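Local atomic coordinates of beta-galactosidase (Trichoderma reesei, PDB entry 3OG2), a protein that probably hydrolyses terminal non-reducing beta-D-galactose residues from beta-D-galactosides, as a member of glycoside hydrolase family 35. Residues D449-V454 with T468-T473. Residues are numbered along the deposited sequence; the frame is centred on the assembly and turned at random.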
ATOM      1  N   ASP A 449     -15.407 -15.800  12.493  1.00 10.54           N
ATOM      2  CA  ASP A 449     -16.314 -14.645  12.389  1.00  9.81           C
ATOM      3  C   ASP A 449     -16.361 -13.940  13.727  1.00 10.00           C
ATOM      4  O   ASP A 449     -16.086 -14.527  14.781  1.00 10.58           O
ATOM      5  CB  ASP A 449     -17.703 -15.089  11.917  1.00 12.31           C
ATOM      6  CG  ASP A 449     -18.492 -13.922  11.383  1.00 11.96           C
ATOM      7  OD1 ASP A 449     -17.990 -12.768  11.196  1.00 13.09           O
ATOM      8  OD2 ASP A 449     -19.729 -14.072  11.153  1.00 15.94           O
ATOM      9  N   SER A 450     -16.706 -12.674  13.671  1.00  9.35           N
ATOM     10  CA  SER A 450     -16.963 -11.861  14.880  1.00  9.33           C
ATOM     11  C   SER A 450     -18.099 -10.909  14.541  1.00  9.68           C
ATOM     12  O   SER A 450     -18.218 -10.457  13.413  1.00 10.27           O
ATOM     13  CB  SER A 450     -15.692 -11.102  15.235  1.00 10.05           C
ATOM     14  OG  SER A 450     -15.896 -10.246  16.340  1.00 10.66           O
ATOM     15  N   LYS A 451     -18.950 -10.626  15.525  1.00 10.37           N
ATOM     16  CA  LYS A 451     -20.110  -9.784  15.277  1.00 11.04           C
ATOM     17  C   LYS A 451     -20.159  -8.673  16.282  1.00  8.45           C
ATOM     18  O   LYS A 451     -19.673  -8.864  17.386  1.00 10.50           O
ATOM     19  CB  LYS A 451     -21.415 -10.586  15.397  1.00 15.69           C
ATOM     20  CG  LYS A 451     -21.431 -11.627  14.259  1.00 19.07           C
ATOM     21  CD  LYS A 451     -22.800 -11.927  13.721  1.00 19.28           C
ATOM     22  CE  LYS A 451     -22.704 -13.202  12.886  1.00 18.80           C
ATOM     23  NZ  LYS A 451     -22.468 -12.827  11.458  1.00 15.29           N
ATOM     24  N   ILE A 452     -20.784  -7.578  15.907  1.00  9.62           N
ATOM     25  CA  ILE A 452     -21.140  -6.526  16.837  0.50  9.05           C
ATOM     26  C   ILE A 452     -22.661  -6.518  16.970  1.00 10.19           C
ATOM     27  O   ILE A 452     -23.405  -6.292  16.028  1.00 18.74           O
ATOM     28  CB  ILE A 452     -20.608  -5.150  16.408  0.50 12.36           C
ATOM     29  CG1 ILE A 452     -19.230  -5.315  15.759  0.50 13.72           C
ATOM     30  CG2 ILE A 452     -20.640  -4.177  17.585  0.50 18.58           C
ATOM     31  CD1 ILE A 452     -18.097  -4.470  16.310  0.50 25.79           C
ATOM     32  N   HIS A 453     -23.132  -6.804  18.200  1.00  9.28           N
ATOM     33  CA  HIS A 453     -24.548  -6.672  18.543  1.00  9.41           C
ATOM     34  C   HIS A 453     -24.730  -5.317  19.213  1.00  9.64           C
ATOM     35  O   HIS A 453     -23.785  -4.792  19.811  1.00 11.09           O
ATOM     36  CB  HIS A 453     -25.025  -7.781  19.455  1.00  9.85           C
ATOM     37  CG  HIS A 453     -24.778  -9.158  18.925  1.00 10.56           C
ATOM     38  ND1 HIS A 453     -24.917  -9.517  17.589  1.00 10.59           N
ATOM     39  CD2 HIS A 453     -24.424 -10.291  19.546  1.00 12.91           C
ATOM     40  CE1 HIS A 453     -24.645 -10.823  17.437  1.00 11.12           C
ATOM     41  NE2 HIS A 453     -24.330 -11.311  18.625  1.00 12.07           N
ATOM     42  N   VAL A 454     -25.920  -4.723  19.110  1.00  9.24           N
ATOM     43  CA  VAL A 454     -26.143  -3.409  19.696  1.00  9.30           C
ATOM     44  C   VAL A 454     -27.406  -3.370  20.538  1.00  9.97           C
ATOM     45  O   VAL A 454     -28.347  -4.133  20.337  1.00 10.47           O
ATOM     46  CB  VAL A 454     -26.252  -2.308  18.600  1.00  9.51           C
ATOM     47  CG1 VAL A 454     -24.947  -2.179  17.808  1.00 10.76           C
ATOM     48  CG2 VAL A 454     -27.384  -2.571  17.628  1.00 10.16           C
ATOM     49  N   THR A 468     -29.261  -8.217  16.870  1.00  9.24           N
ATOM     50  CA  THR A 468     -28.173  -9.161  16.762  1.00  9.63           C
ATOM     51  C   THR A 468     -27.577  -9.068  15.361  1.00 10.13           C
ATOM     52  O   THR A 468     -26.355  -9.243  15.173  1.00 11.91           O
ATOM     53  CB  THR A 468     -28.605 -10.605  17.030  1.00 10.59           C
ATOM     54  OG1 THR A 468     -29.528 -11.021  16.009  1.00 11.49           O
ATOM     55  CG2 THR A 468     -29.375 -10.725  18.354  1.00 13.26           C
ATOM     56  N   ALA A 469     -28.400  -8.749  14.363  1.00 10.35           N
ATOM     57  CA  ALA A 469     -27.820  -8.569  13.027  1.00 10.67           C
ATOM     58  C   ALA A 469     -26.987  -7.311  12.968  1.00  9.46           C
ATOM     59  O   ALA A 469     -27.278  -6.337  13.682  1.00 10.50           O
ATOM     60  CB  ALA A 469     -29.006  -8.454  12.047  1.00 14.61           C
ATOM     61  N   GLU A 470     -25.993  -7.318  12.091  1.00  9.67           N
ATOM     62  CA  GLU A 470     -25.105  -6.177  11.994  1.00  9.05           C
ATOM     63  C   GLU A 470     -25.684  -5.106  11.101  1.00  8.81           C
ATOM     64  O   GLU A 470     -26.458  -5.368  10.180  1.00 10.54           O
ATOM     65  CB  GLU A 470     -23.737  -6.701  11.492  1.00 10.99           C
ATOM     66  CG  GLU A 470     -23.120  -7.579  12.615  1.00 12.87           C
ATOM     67  CD  GLU A 470     -21.701  -8.003  12.338  1.00 11.29           C
ATOM     68  OE1 GLU A 470     -21.495  -8.938  11.505  1.00 13.22           O
ATOM     69  OE2 GLU A 470     -20.804  -7.381  12.975  1.00 11.48           O
ATOM     70  N   ILE A 471     -25.331  -3.873  11.408  1.00  9.43           N
ATOM     71  CA  ILE A 471     -25.823  -2.732  10.658  1.00  8.46           C
ATOM     72  C   ILE A 471     -24.841  -2.413   9.548  1.00  8.12           C
ATOM     73  O   ILE A 471     -23.637  -2.275   9.801  1.00 10.55           O
ATOM     74  CB  ILE A 471     -25.945  -1.526  11.597  1.00 10.64           C
ATOM     75  CG1 ILE A 471     -27.062  -1.733  12.608  1.00 15.26           C
ATOM     76  CG2 ILE A 471     -26.207  -0.221  10.833  1.00 11.54           C
ATOM     77  CD1 ILE A 471     -26.701  -1.800  14.018  1.00 29.74           C
ATOM     78  N   PHE A 472     -25.330  -2.339   8.335  1.00  7.80           N
ATOM     79  CA  PHE A 472     -24.535  -1.873   7.190  1.00  8.22           C
ATOM     80  C   PHE A 472     -24.621  -0.348   7.099  1.00  7.60           C
ATOM     81  O   PHE A 472     -23.613   0.352   7.068  1.00  8.92           O
ATOM     82  CB  PHE A 472     -25.005  -2.573   5.894  1.00  8.40           C
ATOM     83  CG  PHE A 472     -24.312  -1.938   4.708  1.00  8.16           C
ATOM     84  CD1 PHE A 472     -22.945  -2.173   4.488  1.00  9.74           C
ATOM     85  CD2 PHE A 472     -25.000  -1.120   3.830  1.00  9.56           C
ATOM     86  CE1 PHE A 472     -22.313  -1.587   3.404  1.00 10.75           C
ATOM     87  CE2 PHE A 472     -24.351  -0.530   2.743  1.00  9.41           C
ATOM     88  CZ  PHE A 472     -23.007  -0.776   2.512  1.00  9.75           C
ATOM     89  N   THR A 473     -25.834   0.195   7.065  1.00  7.96           N
ATOM     90  CA  THR A 473     -26.015   1.643   7.030  1.00  7.31           C
ATOM     91  C   THR A 473     -27.424   1.974   7.452  1.00  7.51           C
ATOM     92  O   THR A 473     -28.300   1.066   7.533  1.00  9.19           O
ATOM     93  CB  THR A 473     -25.719   2.221   5.625  1.00  7.88           C
ATOM     94  OG1 THR A 473     -25.507   3.635   5.743  1.00  8.83           O
ATOM     95  CG2 THR A 473     -26.881   2.004   4.648  1.00  9.13           C
TER
HETATM   96  O   HOH W   1     -19.730 -10.777  10.507  1.00 16.55           O
HETATM   97  O   HOH W   2     -23.660 -10.429  10.731  1.00 18.20           O
HETATM   98  O   HOH W   3     -23.543  -3.698  13.683  1.00 15.51           O
HETATM   99  O   HOH W   4     -25.456  -4.901  15.401  1.00 17.55           O
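Glu470 carries its carboxylate to the backbone of Lys451 and Ile452. Its OE2 accepts a hydrogen bond from Ile452 N at 2.9 Å, with the N-H arriving from above the carboxylate plane, 51° out of it. Chi1 (-68°) puts CG beside the backbone N, and from there the extended chain takes the carboxylate across to strand 450-454. The side chain crosses that of Lys451 at about a right angle, with OE1 3.8 Å from Lys451 CG. Lys451 NZ and Glu470 OE1, 4.0 Å apart, are too distant for a salt bridge; water 2 accepts from NZ and donates to OE1. Water 1 bridges Glu470 OE1 and Asp449 OD1, probably like-charged groups.

At the other end, His453 ND1 makes a weak hydrogen bond to Thr468 O at 2.8 Å, near the ring plane. Thr468 CB makes an off-centre CH-pi contact with that ring. Water 4 donates to Ile452 O and Ala469 O. Val454 CG2 meets Ile471 CD1 at 3.8 Å.

Salt bridges join Lys451 NZ to Asp449 OD2 and, outside the segments, to Glu491, and Glu470 OE2 to Lys309. His453 NE2 bonds to Tyr423 OH.

The contact is buried within beta-galactosidase domain 2. Strand 450-459 lies between antiparallel strands 406-412 and 462-467. Through Thr468 and Ala469 the chain then passes into a second sheet, as outermost strand 470-476 beside 481-487. The short strand axes cross at 85°. Ile471 also packs on Phe368 of helix 357-370.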